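Local coordinates for protein oxidoreductase (Azotobacter vinelandii, PDB 7D5M) that binds NAD+ and, as an inositol dehydrogenase homologue of the GFO/IDH/MocA family, probably catalyses NAD-dependent oxidation of a polyol or sugar-like substrate, at residues G270-V275 and S281-D286; R154-D159 and N290-E295; V168-A173 and Y212-M217; F172-H177 and G204-H209. All coordinates share one frame; numbering follows the deposited sequence.

Contact 1. Residues G270-V275 and S281-D286; sequences GQKIRV and SLEWWD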
# COMPACT_ATOMS: atom_id res chain seq x y z
N GLY A 270 13.48 -5.49 2.78
CA GLY A 270 12.68 -6.67 2.42
C GLY A 270 12.83 -7.77 3.45
O GLY A 270 12.96 -8.93 3.06
N GLN A 271 12.85 -7.42 4.74
CA GLN A 271 12.79 -8.46 5.80
C GLN A 271 11.32 -8.67 6.17
O GLN A 271 10.70 -7.76 6.69
CB GLN A 271 13.60 -8.09 7.04
CG GLN A 271 13.62 -9.23 8.04
CD GLN A 271 14.26 -8.92 9.38
OE1 GLN A 271 14.36 -9.80 10.22
NE2 GLN A 271 14.68 -7.67 9.57
N LYS A 272 10.80 -9.85 5.88
CA LYS A 272 9.38 -10.16 6.13
C LYS A 272 9.29 -11.55 6.76
O LYS A 272 10.11 -12.43 6.45
CB LYS A 272 8.56 -10.07 4.84
CG LYS A 272 8.69 -8.74 4.09
CD LYS A 272 8.04 -8.69 2.71
CE LYS A 272 7.73 -7.26 2.30
NZ LYS A 272 7.42 -7.12 0.85
N ILE A 273 8.30 -11.73 7.63
CA ILE A 273 7.96 -13.08 8.15
C ILE A 273 6.45 -13.23 8.08
O ILE A 273 5.72 -12.34 8.53
CB ILE A 273 8.52 -13.32 9.56
CG1 ILE A 273 8.08 -14.69 10.08
CG2 ILE A 273 8.15 -12.21 10.53
CD1 ILE A 273 8.93 -15.21 11.21
N ARG A 274 6.00 -14.31 7.44
CA ARG A 274 4.56 -14.65 7.38
C ARG A 274 4.41 -16.00 8.05
O ARG A 274 5.08 -16.96 7.62
CB ARG A 274 4.06 -14.67 5.94
CG ARG A 274 2.57 -14.96 5.82
CD ARG A 274 2.08 -14.95 4.38
NE ARG A 274 0.65 -15.15 4.28
CZ ARG A 274 -0.28 -14.22 4.42
NH1 ARG A 274 0.04 -12.95 4.67
NH2 ARG A 274 -1.55 -14.54 4.31
N VAL A 275 3.60 -16.06 9.09
CA VAL A 275 3.27 -17.35 9.77
C VAL A 275 1.87 -17.71 9.33
O VAL A 275 0.96 -16.90 9.54
CB VAL A 275 3.40 -17.24 11.29
CG1 VAL A 275 3.08 -18.57 11.95
CG2 VAL A 275 4.76 -16.73 11.71
N SER A 281 -3.35 -16.18 9.04
CA SER A 281 -1.92 -15.83 8.88
C SER A 281 -1.63 -14.51 9.59
O SER A 281 -2.54 -13.69 9.76
CB SER A 281 -1.52 -15.76 7.44
OG SER A 281 -1.71 -17.01 6.79
N LEU A 282 -0.39 -14.31 10.02
CA LEU A 282 0.09 -12.96 10.36
C LEU A 282 1.34 -12.69 9.52
O LEU A 282 2.02 -13.64 9.11
CB LEU A 282 0.31 -12.80 11.86
CG LEU A 282 1.22 -13.78 12.56
CD1 LEU A 282 2.68 -13.45 12.34
CD2 LEU A 282 0.91 -13.79 14.06
N GLU A 283 1.62 -11.42 9.27
CA GLU A 283 2.80 -11.04 8.46
C GLU A 283 3.35 -9.70 8.93
O GLU A 283 2.57 -8.76 9.12
CB GLU A 283 2.48 -11.02 6.98
CG GLU A 283 3.71 -10.76 6.12
CD GLU A 283 3.50 -10.91 4.62
OE1 GLU A 283 2.57 -11.64 4.23
OE2 GLU A 283 4.27 -10.30 3.85
N TRP A 284 4.66 -9.64 9.09
CA TRP A 284 5.39 -8.45 9.59
C TRP A 284 6.53 -8.14 8.63
O TRP A 284 7.15 -9.08 8.13
CB TRP A 284 5.90 -8.72 11.01
CG TRP A 284 6.57 -7.55 11.66
CD1 TRP A 284 5.95 -6.54 12.34
CD2 TRP A 284 7.98 -7.28 11.73
NE1 TRP A 284 6.88 -5.65 12.81
CE2 TRP A 284 8.13 -6.09 12.47
CE3 TRP A 284 9.13 -7.91 11.23
CZ2 TRP A 284 9.38 -5.52 12.72
CZ3 TRP A 284 10.36 -7.35 11.49
CH2 TRP A 284 10.49 -6.18 12.23
N TRP A 285 6.76 -6.85 8.41
CA TRP A 285 7.74 -6.31 7.44
C TRP A 285 8.57 -5.25 8.17
O TRP A 285 7.97 -4.30 8.72
CB TRP A 285 6.97 -5.74 6.25
CG TRP A 285 7.79 -5.06 5.21
CD1 TRP A 285 9.13 -5.18 4.98
CD2 TRP A 285 7.28 -4.17 4.21
NE1 TRP A 285 9.49 -4.42 3.90
CE2 TRP A 285 8.39 -3.78 3.41
CE3 TRP A 285 6.02 -3.67 3.90
CZ2 TRP A 285 8.25 -2.90 2.33
CZ3 TRP A 285 5.89 -2.79 2.85
CH2 TRP A 285 6.99 -2.42 2.08
N ASP A 286 9.89 -5.41 8.22
CA ASP A 286 10.77 -4.59 9.10
C ASP A 286 10.71 -3.11 8.70
O ASP A 286 10.95 -2.26 9.58
CB ASP A 286 12.20 -5.13 9.12
CG ASP A 286 13.02 -4.96 7.85
OD1 ASP A 286 12.43 -4.86 6.75
OD2 ASP A 286 14.26 -4.96 7.97
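Arg274 and Glu283 form a salt bridge across neighbouring strands, Arg274 NH1 lying 2.9 Å from Glu283 OE1. The nitrogen meets the oxygen nearly along its C-O axis, and the guanidinium and carboxylate planes stand almost perpendicular (83°), so a single bond joins them. With CG anti to the backbone N (chi1 -178°) and the chain extended as far as NE, Arg274 carries its guanidinium along the strand face to Glu283 and Ser281; its NH2 is held by Glu295 and its NE by Asn264 of the second subunit. Over one guanidinium face lies Ser281, whose CB is 3.4 Å from Arg274 NH2, while its hydroxyl bonds to Ala265 of the second subunit. A leucine in place of Arg274 would probably leave the carboxylates of Glu283 and Glu295 without their shared cation and lose the bond to Asn264 of the second subunit.

At the other end, Gln271 NE2 donates to Asp286 OD2 (3.2 Å), in its own amide plane but from above the carboxylate, and OD2 is also bonded to His269. Gln271 O receives the Asp286 backbone N at 2.9 Å. Reciprocal backbone bonds pair Ile273 with Trp284 and Val275 with Leu282.

Beside the salt bridge, Lys272 lies alongside Trp285 and sets CE over the five-membered ring, 3.6 Å from Trp285 CG; its NZ adds a cation-pi contact. The reverse face is apolar: Val275 CG2 meets Leu282 CD1 at 3.9 Å, near helix 148-158. Together the strands make an antiparallel beta hairpin within the large mixed sheet of the C-terminal alpha/beta domain.

Contact 2. Residues R154-D159 and N290-E295; sequences RAMIAD and NQLAFE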
# COMPACT_ATOMS: atom_id res chain seq x y z
N ARG A 154 3.86 -13.53 18.82
CA ARG A 154 4.14 -14.68 19.70
C ARG A 154 2.88 -15.02 20.49
O ARG A 154 2.51 -16.21 20.55
CB ARG A 154 5.27 -14.38 20.69
CG ARG A 154 5.62 -15.56 21.59
CD ARG A 154 6.34 -15.14 22.84
NE ARG A 154 5.44 -14.37 23.70
CZ ARG A 154 4.41 -14.86 24.38
NH1 ARG A 154 4.11 -16.15 24.35
NH2 ARG A 154 3.67 -14.05 25.11
N ALA A 155 2.28 -14.02 21.12
CA ALA A 155 1.13 -14.18 22.04
C ALA A 155 -0.08 -14.69 21.26
O ALA A 155 -0.81 -15.56 21.78
CB ALA A 155 0.84 -12.89 22.75
N MET A 156 -0.30 -14.17 20.04
CA MET A 156 -1.46 -14.58 19.22
C MET A 156 -1.31 -16.06 18.86
O MET A 156 -2.31 -16.81 18.92
CB MET A 156 -1.56 -13.74 17.94
CG MET A 156 -1.96 -12.32 18.20
SD MET A 156 -1.71 -11.34 16.72
CE MET A 156 -3.08 -11.90 15.71
N ILE A 157 -0.11 -16.47 18.48
CA ILE A 157 0.19 -17.87 18.06
C ILE A 157 -0.05 -18.78 19.27
O ILE A 157 -0.74 -19.82 19.10
CB ILE A 157 1.61 -17.98 17.47
CG1 ILE A 157 1.68 -17.26 16.12
CG2 ILE A 157 2.04 -19.43 17.36
CD1 ILE A 157 3.08 -17.02 15.61
N ALA A 158 0.49 -18.42 20.43
CA ALA A 158 0.39 -19.21 21.68
C ALA A 158 -1.08 -19.38 22.10
O ALA A 158 -1.39 -20.43 22.69
CB ALA A 158 1.21 -18.58 22.77
N ASP A 159 -1.94 -18.40 21.81
CA ASP A 159 -3.38 -18.40 22.18
C ASP A 159 -4.22 -19.09 21.09
O ASP A 159 -5.45 -19.09 21.23
CB ASP A 159 -3.88 -16.97 22.42
CG ASP A 159 -5.07 -16.86 23.36
OD1 ASP A 159 -5.39 -17.85 24.05
OD2 ASP A 159 -5.66 -15.77 23.38
N ASN A 290 5.63 -0.98 12.76
CA ASN A 290 4.54 -0.58 13.68
C ASN A 290 3.20 -1.19 13.27
O ASN A 290 2.22 -0.89 13.96
CB ASN A 290 4.45 0.94 13.78
CG ASN A 290 5.77 1.53 14.19
OD1 ASN A 290 6.35 1.12 15.20
ND2 ASN A 290 6.27 2.48 13.40
N GLN A 291 3.16 -2.00 12.21
CA GLN A 291 1.93 -2.69 11.75
C GLN A 291 2.19 -4.20 11.69
O GLN A 291 3.34 -4.61 11.46
CB GLN A 291 1.46 -2.16 10.40
CG GLN A 291 0.91 -0.74 10.49
CD GLN A 291 1.99 0.30 10.47
OE1 GLN A 291 2.94 0.20 9.69
NE2 GLN A 291 1.86 1.32 11.30
N LEU A 292 1.14 -4.97 11.93
CA LEU A 292 1.18 -6.44 11.80
C LEU A 292 -0.10 -6.89 11.10
O LEU A 292 -1.20 -6.61 11.62
CB LEU A 292 1.31 -7.06 13.19
CG LEU A 292 1.30 -8.59 13.24
CD1 LEU A 292 2.60 -9.15 12.69
CD2 LEU A 292 1.08 -9.06 14.66
N ALA A 293 0.04 -7.48 9.91
CA ALA A 293 -1.11 -8.02 9.14
C ALA A 293 -1.66 -9.22 9.89
O ALA A 293 -0.86 -10.06 10.31
CB ALA A 293 -0.69 -8.41 7.74
N PHE A 294 -2.98 -9.30 10.04
CA PHE A 294 -3.66 -10.45 10.69
C PHE A 294 -4.84 -10.83 9.81
O PHE A 294 -5.78 -10.04 9.68
CB PHE A 294 -4.07 -10.13 12.13
CG PHE A 294 -4.85 -11.24 12.81
CD1 PHE A 294 -4.42 -12.56 12.74
CD2 PHE A 294 -5.98 -10.96 13.55
CE1 PHE A 294 -5.13 -13.57 13.37
CE2 PHE A 294 -6.68 -11.96 14.19
CZ PHE A 294 -6.26 -13.27 14.09
N GLU A 295 -4.76 -12.00 9.21
CA GLU A 295 -5.63 -12.36 8.06
C GLU A 295 -6.32 -13.69 8.35
O GLU A 295 -5.75 -14.75 8.04
CB GLU A 295 -4.78 -12.36 6.79
CG GLU A 295 -3.98 -11.08 6.63
CD GLU A 295 -3.24 -10.93 5.31
OE1 GLU A 295 -2.89 -11.97 4.69
OE2 GLU A 295 -3.03 -9.77 4.89
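Met156 SD is the polarisable atom at the centre of this contact: it lies 4.2 Å from Leu292 CD2 and, more distantly, above the face of the Phe294 ring, 5.1 Å from its centroid. No polar bond joins the two segments themselves. The closer touch belongs to the methyl group, since Met156 CE sits over the centre of the Phe294 ring, 3.3 Å from Phe294 CD1, in a CH-pi contact only 13° off the ring normal. The bend of the methionine at its last torsion (chi3 74°) turns the methyl onto the ring while the sulfur stays beside Leu292.

Replacing Phe294 by an alanine would probably leave the Met156 methyl without its aromatic face, free to turn, and open a gap between helix and strand. Leu304 of strand 301-305 also touches Met156, and Trp284 and Leu149 adjoin Leu292, so the three side chains pack among other apolar groups. This Met-aromatic contact joins the last turn of helix 148-158 to strand 291-296, near one border of the mixed sheet, as helix-on-sheet packing in the alpha/beta domain.

Contact 3. Residues V168-A173 and Y212-M217; sequences VHMQFA and YLSEVM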
# COMPACT_ATOMS: atom_id res chain seq x y z
N VAL A 168 5.96 -21.29 7.77
CA VAL A 168 6.71 -20.09 8.23
C VAL A 168 7.56 -19.61 7.05
O VAL A 168 8.53 -20.29 6.71
CB VAL A 168 7.58 -20.42 9.46
CG1 VAL A 168 8.10 -19.14 10.09
CG2 VAL A 168 6.80 -21.25 10.48
N HIS A 169 7.16 -18.49 6.45
CA HIS A 169 7.81 -17.89 5.25
C HIS A 169 8.61 -16.67 5.68
O HIS A 169 8.02 -15.70 6.15
CB HIS A 169 6.78 -17.59 4.17
CG HIS A 169 6.34 -18.82 3.48
ND1 HIS A 169 5.87 -18.82 2.19
CD2 HIS A 169 6.37 -20.11 3.88
CE1 HIS A 169 5.57 -20.05 1.84
NE2 HIS A 169 5.86 -20.86 2.86
N MET A 170 9.93 -16.75 5.51
CA MET A 170 10.89 -15.74 5.99
C MET A 170 11.71 -15.26 4.80
O MET A 170 12.08 -16.08 3.94
CB MET A 170 11.80 -16.37 7.04
CG MET A 170 11.09 -16.63 8.34
SD MET A 170 11.94 -17.83 9.34
CE MET A 170 11.40 -19.36 8.57
N GLN A 171 11.98 -13.95 4.77
CA GLN A 171 12.93 -13.40 3.79
C GLN A 171 13.67 -12.24 4.45
O GLN A 171 13.11 -11.55 5.31
CB GLN A 171 12.24 -13.01 2.49
CG GLN A 171 11.30 -11.82 2.60
CD GLN A 171 10.83 -11.29 1.26
OE1 GLN A 171 10.10 -11.96 0.53
NE2 GLN A 171 11.24 -10.07 0.93
N PHE A 172 14.93 -12.09 4.07
CA PHE A 172 15.67 -10.82 4.22
C PHE A 172 16.42 -10.64 2.90
O PHE A 172 17.48 -11.25 2.72
CB PHE A 172 16.54 -10.83 5.48
CG PHE A 172 16.98 -9.46 5.94
CD1 PHE A 172 17.05 -8.39 5.06
CD2 PHE A 172 17.34 -9.25 7.26
CE1 PHE A 172 17.47 -7.14 5.49
CE2 PHE A 172 17.78 -8.01 7.68
CZ PHE A 172 17.83 -6.95 6.81
N ALA A 173 15.80 -9.91 1.98
CA ALA A 173 16.20 -9.85 0.56
C ALA A 173 16.27 -8.38 0.13
O ALA A 173 15.24 -7.82 -0.26
CB ALA A 173 15.23 -10.63 -0.29
N TYR A 212 15.50 -15.82 13.58
CA TYR A 212 15.36 -15.54 15.03
C TYR A 212 13.93 -15.05 15.33
O TYR A 212 13.34 -15.49 16.32
CB TYR A 212 16.40 -14.56 15.56
CG TYR A 212 16.18 -14.35 17.04
CD1 TYR A 212 16.38 -15.40 17.92
CD2 TYR A 212 15.69 -13.15 17.54
CE1 TYR A 212 16.11 -15.26 19.27
CE2 TYR A 212 15.42 -13.00 18.89
CZ TYR A 212 15.64 -14.06 19.76
OH TYR A 212 15.41 -13.93 21.10
N LEU A 213 13.36 -14.18 14.49
CA LEU A 213 11.95 -13.76 14.69
C LEU A 213 11.05 -15.01 14.75
O LEU A 213 10.18 -15.04 15.61
CB LEU A 213 11.50 -12.80 13.59
CG LEU A 213 12.28 -11.49 13.53
CD1 LEU A 213 11.72 -10.60 12.43
CD2 LEU A 213 12.26 -10.75 14.87
N SER A 214 11.25 -16.01 13.89
CA SER A 214 10.41 -17.23 13.91
C SER A 214 10.60 -17.98 15.23
O SER A 214 9.62 -18.57 15.72
CB SER A 214 10.65 -18.12 12.73
OG SER A 214 11.85 -18.85 12.89
N GLU A 215 11.81 -17.95 15.80
CA GLU A 215 12.10 -18.66 17.08
C GLU A 215 11.41 -17.93 18.24
O GLU A 215 10.94 -18.61 19.17
CB GLU A 215 13.61 -18.77 17.30
CG GLU A 215 14.27 -19.65 16.27
CD GLU A 215 15.76 -19.86 16.44
OE1 GLU A 215 16.30 -19.46 17.49
OE2 GLU A 215 16.37 -20.45 15.51
N VAL A 216 11.31 -16.61 18.19
CA VAL A 216 10.54 -15.85 19.22
C VAL A 216 9.05 -16.22 19.09
O VAL A 216 8.41 -16.43 20.12
CB VAL A 216 10.75 -14.33 19.10
CG1 VAL A 216 9.89 -13.57 20.11
CG2 VAL A 216 12.22 -13.96 19.27
N MET A 217 8.52 -16.27 17.86
CA MET A 217 7.07 -16.46 17.62
C MET A 217 6.65 -17.91 17.86
O MET A 217 5.50 -18.11 18.29
CB MET A 217 6.72 -16.07 16.18
CG MET A 217 6.88 -14.60 15.90
SD MET A 217 6.30 -14.20 14.23
CE MET A 217 6.71 -12.46 14.16
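Ser214 of helix 202-217 meets Val168 and Met170 of strand 165-173, part of the packing of a helix on the mixed sheet in the C-terminal alpha/beta domain. Strand 165-173 and strand 223-231, which runs parallel to it in the same sheet, are linked through helices, the last of them 202-217, as a beta-alpha-beta crossover.

The tight part is small. A single short side chain bears it: Ser214 CB approaches Met170 SD to 3.6 Å and Val168 CG1 to 3.8 Å, resting between two residues that are two apart on the strand and point to the same face. The small side chain is consistent with the close approach of helix and strand, Ser214 CA to Val168 CA being 7.4 Å. Its hydroxyl makes its hydrogen bond within the helix. With chi1 at 77° the OG lies between the backbone N and the carbonyl carbon and bonds to the carbonyl oxygen of Leu211 in the preceding turn, which satisfies a buried polar group. Ile273 of the next strand also touches Ser214.

The opposite face of the strand takes no part in this packing and is more polar. There His169 and Gln171 alternate with the packed residues and are partly exposed; His169 NE2 bonds to Tyr245 of the second subunit, and Gln171 reaches Gly270. On the helix, Tyr212 and Glu215 likewise turn to a less buried side.

Within the tight patch the strand residues also brace each other: Met170 bends at its sulfur (chi3 -81°), which brings its CE to 3.6 Å from Val168 CG1.

Contact 4. Residues F172-H177 and G204-H209; sequences FAHGFH and GDVGTH. With NAD (nicotinamide-adenine-dinucleotide), chain B.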
# COMPACT_ATOMS: atom_id res chain seq x y z
N PHE A 172 14.93 -12.09 4.07
CA PHE A 172 15.67 -10.82 4.22
C PHE A 172 16.42 -10.64 2.90
O PHE A 172 17.48 -11.25 2.72
CB PHE A 172 16.54 -10.83 5.48
CG PHE A 172 16.98 -9.46 5.94
CD1 PHE A 172 17.05 -8.39 5.06
CD2 PHE A 172 17.34 -9.25 7.26
CE1 PHE A 172 17.47 -7.14 5.49
CE2 PHE A 172 17.78 -8.01 7.68
CZ PHE A 172 17.83 -6.95 6.81
N ALA A 173 15.80 -9.91 1.98
CA ALA A 173 16.20 -9.85 0.56
C ALA A 173 16.27 -8.38 0.13
O ALA A 173 15.24 -7.82 -0.26
CB ALA A 173 15.23 -10.63 -0.29
N HIS A 174 17.46 -7.79 0.24
CA HIS A 174 17.76 -6.40 -0.18
C HIS A 174 18.64 -6.44 -1.44
O HIS A 174 19.14 -7.52 -1.79
CB HIS A 174 18.42 -5.63 0.97
CG HIS A 174 19.81 -6.06 1.27
ND1 HIS A 174 20.90 -5.57 0.57
CD2 HIS A 174 20.29 -6.93 2.17
CE1 HIS A 174 22.00 -6.12 1.05
NE2 HIS A 174 21.65 -6.95 2.05
N GLY A 175 18.81 -5.29 -2.09
CA GLY A 175 19.51 -5.22 -3.38
C GLY A 175 20.80 -4.44 -3.30
O GLY A 175 21.39 -4.19 -4.36
N PHE A 176 21.27 -4.05 -2.11
CA PHE A 176 22.41 -3.10 -2.03
C PHE A 176 23.68 -3.69 -2.63
O PHE A 176 24.51 -2.87 -3.04
CB PHE A 176 22.67 -2.61 -0.61
CG PHE A 176 21.60 -1.66 -0.13
CD1 PHE A 176 21.53 -0.37 -0.61
CD2 PHE A 176 20.65 -2.09 0.77
CE1 PHE A 176 20.53 0.49 -0.17
CE2 PHE A 176 19.67 -1.23 1.22
CZ PHE A 176 19.60 0.05 0.74
N HIS A 177 23.82 -5.01 -2.71
CA HIS A 177 25.06 -5.65 -3.24
C HIS A 177 24.79 -6.32 -4.59
O HIS A 177 25.53 -7.25 -4.93
CB HIS A 177 25.68 -6.55 -2.17
CG HIS A 177 25.96 -5.79 -0.92
ND1 HIS A 177 26.04 -6.40 0.31
CD2 HIS A 177 26.16 -4.48 -0.71
CE1 HIS A 177 26.28 -5.48 1.23
NE2 HIS A 177 26.35 -4.29 0.63
N GLY A 204 24.26 -15.91 7.01
CA GLY A 204 24.68 -15.40 8.32
C GLY A 204 24.34 -13.94 8.48
O GLY A 204 23.94 -13.54 9.60
N ASP A 205 24.49 -13.15 7.42
CA ASP A 205 24.40 -11.68 7.52
C ASP A 205 22.93 -11.26 7.68
O ASP A 205 22.64 -10.35 8.49
CB ASP A 205 25.04 -10.99 6.32
CG ASP A 205 25.28 -9.52 6.55
OD1 ASP A 205 26.06 -9.20 7.46
OD2 ASP A 205 24.67 -8.70 5.85
N VAL A 206 22.03 -11.87 6.91
CA VAL A 206 20.62 -11.39 6.89
C VAL A 206 19.64 -12.54 7.15
O VAL A 206 18.67 -12.30 7.86
CB VAL A 206 20.32 -10.60 5.60
CG1 VAL A 206 21.11 -9.29 5.57
CG2 VAL A 206 20.56 -11.42 4.34
N GLY A 207 19.89 -13.75 6.65
CA GLY A 207 18.95 -14.88 6.83
C GLY A 207 18.64 -15.15 8.29
O GLY A 207 17.48 -15.51 8.61
N THR A 208 19.62 -14.99 9.18
CA THR A 208 19.49 -15.35 10.62
C THR A 208 18.55 -14.37 11.33
O THR A 208 18.04 -14.72 12.41
CB THR A 208 20.84 -15.42 11.32
OG1 THR A 208 21.58 -14.25 10.99
CG2 THR A 208 21.62 -16.66 10.95
N HIS A 209 18.30 -13.18 10.77
CA HIS A 209 17.41 -12.19 11.42
C HIS A 209 15.97 -12.70 11.45
O HIS A 209 15.39 -12.82 12.53
CB HIS A 209 17.55 -10.81 10.78
CG HIS A 209 18.68 -10.01 11.33
ND1 HIS A 209 18.79 -9.71 12.67
CD2 HIS A 209 19.74 -9.45 10.72
CE1 HIS A 209 19.86 -8.96 12.86
NE2 HIS A 209 20.48 -8.79 11.68
PA NAD B . 32.30 -2.14 10.00
O1A NAD B . 33.42 -2.68 9.18
O2A NAD B . 31.41 -1.06 9.46
O5B NAD B . 32.89 -1.66 11.42
C5B NAD B . 33.98 -2.36 12.09
C4B NAD B . 34.47 -1.49 13.21
O4B NAD B . 35.28 -2.26 14.14
C3B NAD B . 35.37 -0.32 12.78
O3B NAD B . 35.16 0.79 13.65
C2B NAD B . 36.77 -0.92 12.94
O2B NAD B . 37.80 0.03 13.07
C1B NAD B . 36.56 -1.68 14.24
N9A NAD B . 37.51 -2.75 14.48
C8A NAD B . 37.89 -3.72 13.59
N7A NAD B . 38.70 -4.61 14.10
C5A NAD B . 38.86 -4.21 15.42
C6A NAD B . 39.59 -4.77 16.49
N6A NAD B . 40.31 -5.89 16.40
N1A NAD B . 39.52 -4.13 17.69
C2A NAD B . 38.79 -3.01 17.77
N3A NAD B . 38.05 -2.41 16.84
C4A NAD B . 38.12 -3.07 15.67
O3 NAD B . 31.33 -3.35 10.45
PN NAD B . 29.76 -3.32 10.84
O1N NAD B . 28.92 -3.37 9.60
O2N NAD B . 29.53 -2.20 11.81
O5D NAD B . 29.58 -4.73 11.58
C5D NAD B . 30.30 -5.06 12.77
C4D NAD B . 29.61 -6.25 13.37
O4D NAD B . 28.22 -5.92 13.59
C3D NAD B . 29.60 -7.49 12.46
O3D NAD B . 29.70 -8.66 13.26
C2D NAD B . 28.24 -7.40 11.76
O2D NAD B . 27.75 -8.66 11.33
C1D NAD B . 27.38 -6.84 12.89
N1N NAD B . 26.16 -6.11 12.44
C2N NAD B . 24.94 -6.44 12.99
C3N NAD B . 23.77 -5.82 12.56
C7N NAD B . 22.49 -6.13 13.31
O7N NAD B . 22.58 -6.70 14.41
N7N NAD B . 21.34 -5.75 12.77
C4N NAD B . 23.83 -4.94 11.47
C5N NAD B . 25.07 -4.62 10.92
C6N NAD B . 26.21 -5.10 11.52
O HOH W 1 23.63 -8.51 3.30
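Val206 lies over one face of the Phe172 ring, its CB 3.5 Å from Phe172 CG, in a CH-pi contact displaced from the ring centre. The two side chains cross at about a right angle. Helix backbone joins in, Val206 O reaching Phe172 CD2 at 3.4 Å. Where Val206 takes the face, His209 comes to the edge: its CB is 3.9 Å from Phe172 CD2, and the two rings sit obliquely side by side with planes 48° apart. Val206 CG1 also touches the edge of the His174 ring.

A water forms the next layer, linking His174 NE2 and Asp205 OD2 at 2.8 Å from each; it donates to the aspartate. The His174 ring is held in its rotation from the other end, as Phe176 N donates to His174 ND1 close to the ring plane (3.1 Å). Asp205 OD1 is bonded to Arg191, and its carbonyl oxygen takes Lys115 NZ. Thr208 OG1 bonds back to Gly204 O (2.8 Å) beside the wider pi-type turn at 204-207.

Beyond Phe172, His209 reaches the cofactor: its NE2 is 3.3 Å from N7N of the NAD carboxamide, whose O7N lies at the ring edge. Phe172 thus packs against a histidine of the nicotinamide pocket, and the grouping of Lys115, Asp205 and His209 there is consistent with the lysine-aspartate-histidine cluster of GFO/IDH/MocA dehydrogenases.

All four contacts are buried, and all draw on the mixed sheet of the C-terminal domain. Contacts 3 and 4 hold the same strand, 165-173, to the same helix, 202-217: contact 3 by apolar packing away from the cofactor, contact 4 at the NAD pocket, where aromatic packing gives way to water and charge. Contact 1, strand against strand, is the one with direct hydrogen bonds and a salt bridge between its segments, and its arginine also pairs with Glu295 of contact 2. Contact 2, farthest from the chain centre, is purely side-chain packing of helix 148-158. Strand 271-277 adjoins strand 165-173 in the sheet, so contact 1 abuts both contacts 3 and 4.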